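Local coordinates for protein CbsA (Xanthomonas oryzae pv. oryzae, PDB 5XYH) that hydrolyses 1,4-beta-glucosidic linkages of cellulose as an exoglucanase (cellobiosidase) of glycoside hydrolase family 6, taking part in plant cell-wall degradation, at residues A102-G107 with G380-C385. Numbering follows the deposited sequence.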
# COMPACT_ATOMS: atom_id res chain seq x y z
N ALA A 102 5.07 -14.29 1.31
CA ALA A 102 4.95 -14.47 -0.12
C ALA A 102 5.48 -15.83 -0.56
O ALA A 102 6.41 -16.39 0.04
CB ALA A 102 5.73 -13.36 -0.85
N LEU A 103 4.89 -16.35 -1.64
CA LEU A 103 5.42 -17.57 -2.26
C LEU A 103 6.78 -17.33 -2.90
O LEU A 103 7.64 -18.22 -2.89
CB LEU A 103 4.43 -18.09 -3.30
CG LEU A 103 3.11 -18.58 -2.70
CD1 LEU A 103 2.21 -19.15 -3.78
CD2 LEU A 103 3.36 -19.59 -1.57
N ALA A 104 6.99 -16.14 -3.47
CA ALA A 104 8.25 -15.77 -4.11
C ALA A 104 8.47 -14.27 -3.90
O ALA A 104 7.98 -13.44 -4.66
CB ALA A 104 8.24 -16.11 -5.60
N SER A 105 9.23 -13.93 -2.86
CA SER A 105 9.61 -12.54 -2.63
C SER A 105 10.72 -12.13 -3.58
O SER A 105 11.58 -12.93 -3.94
CB SER A 105 10.09 -12.34 -1.19
OG SER A 105 10.70 -11.06 -1.06
N ASN A 106 10.73 -10.85 -3.95
CA ASN A 106 11.85 -10.34 -4.73
C ASN A 106 12.83 -9.54 -3.88
O ASN A 106 13.76 -8.93 -4.43
CB ASN A 106 11.34 -9.49 -5.89
CG ASN A 106 10.37 -10.24 -6.78
OD1 ASN A 106 10.55 -11.43 -7.06
ND2 ASN A 106 9.34 -9.55 -7.23
N GLY A 107 12.67 -9.54 -2.57
CA GLY A 107 13.57 -8.78 -1.72
C GLY A 107 14.99 -9.27 -1.84
O GLY A 107 15.23 -10.48 -1.83
N GLY A 380 10.78 -12.79 -9.66
CA GLY A 380 10.41 -14.18 -9.83
C GLY A 380 8.95 -14.38 -10.18
O GLY A 380 8.28 -13.50 -10.74
N PHE A 381 8.46 -15.58 -9.86
CA PHE A 381 7.13 -16.04 -10.25
C PHE A 381 6.40 -16.46 -8.98
O PHE A 381 6.63 -17.55 -8.44
CB PHE A 381 7.23 -17.18 -11.27
CG PHE A 381 5.91 -17.79 -11.64
CD1 PHE A 381 4.74 -17.04 -11.62
CD2 PHE A 381 5.84 -19.14 -12.01
CE1 PHE A 381 3.52 -17.62 -11.95
CE2 PHE A 381 4.62 -19.72 -12.34
CZ PHE A 381 3.46 -18.96 -12.32
N ASP A 382 5.53 -15.58 -8.49
CA ASP A 382 4.66 -15.88 -7.36
C ASP A 382 3.37 -16.47 -7.92
O ASP A 382 2.71 -15.83 -8.75
CB ASP A 382 4.39 -14.60 -6.57
CG ASP A 382 3.89 -14.87 -5.15
OD1 ASP A 382 2.84 -15.54 -4.99
OD2 ASP A 382 4.54 -14.39 -4.20
N ARG A 383 3.02 -17.69 -7.50
CA ARG A 383 1.81 -18.31 -8.02
C ARG A 383 0.54 -17.52 -7.68
O ARG A 383 -0.48 -17.71 -8.34
CB ARG A 383 1.66 -19.75 -7.50
CG ARG A 383 2.84 -20.65 -7.77
CD ARG A 383 3.02 -20.96 -9.26
NE ARG A 383 1.81 -21.46 -9.92
CZ ARG A 383 1.35 -22.71 -9.82
NH1 ARG A 383 1.97 -23.60 -9.05
NH2 ARG A 383 0.25 -23.05 -10.49
N TYR A 384 0.57 -16.63 -6.69
CA TYR A 384 -0.62 -15.82 -6.50
C TYR A 384 -0.86 -14.87 -7.67
O TYR A 384 -1.94 -14.27 -7.74
CB TYR A 384 -0.54 -15.04 -5.19
CG TYR A 384 -1.36 -15.64 -4.07
CD1 TYR A 384 -0.87 -16.71 -3.32
CD2 TYR A 384 -2.62 -15.14 -3.75
CE1 TYR A 384 -1.61 -17.25 -2.29
CE2 TYR A 384 -3.36 -15.67 -2.72
CZ TYR A 384 -2.86 -16.73 -2.00
OH TYR A 384 -3.59 -17.27 -0.97
N CYS A 385 0.11 -14.74 -8.59
CA CYS A 385 -0.02 -13.97 -9.82
C CYS A 385 -0.38 -14.85 -11.02
O CYS A 385 -0.48 -14.35 -12.15
CB CYS A 385 1.28 -13.21 -10.13
SG CYS A 385 1.89 -12.16 -8.75
O HOH W 1 1.94 -14.93 -2.38
O HOH W 2 5.62 -11.96 -4.54
O HOH W 3 7.11 -11.31 -8.56
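Asp382 accepts from Ala104 N, and Asn106 from Gly380 N, linking the loop that follows strand 86-92 to the one that follows strand 354-358. Ala104 N donates to Asp382 OD2 over 3.1 Å, coming from above the carboxylate plane. The other oxygen turns back on its own loop: Asp382 OD1 accepts from Tyr384 N at 3.0 Å through its anti lone pair, closing an Asx turn. At the far end, Gly380 N reaches Asn106 OD1 in a nearly straight 2.9 Å bond, with the donor 39° out of the amide plane.

Water extends both links. One molecule joins Ala104 O to Asp382 OD2; another takes a bond from Asn106 ND2 and gives a weak one to Gly380 O.

Leu103 crosses the aspartate at about a right angle, its CB 3.4 Å from Asp382 OD1, carbon against carboxylate. Its CD1 makes the apolar contacts, 3.8 Å from Arg383 CB and at the ring edge of Tyr384, whose ring stacks with Trp334. Separately, the Ala104 CB methyl touches the backbone carbonyl Phe381 O at 3.6 Å.

Asp382, buried and bonded to backbone amides of both loops and to water, probably keeps its negative charge and ties together two loops on the C-terminal side of the parallel strands.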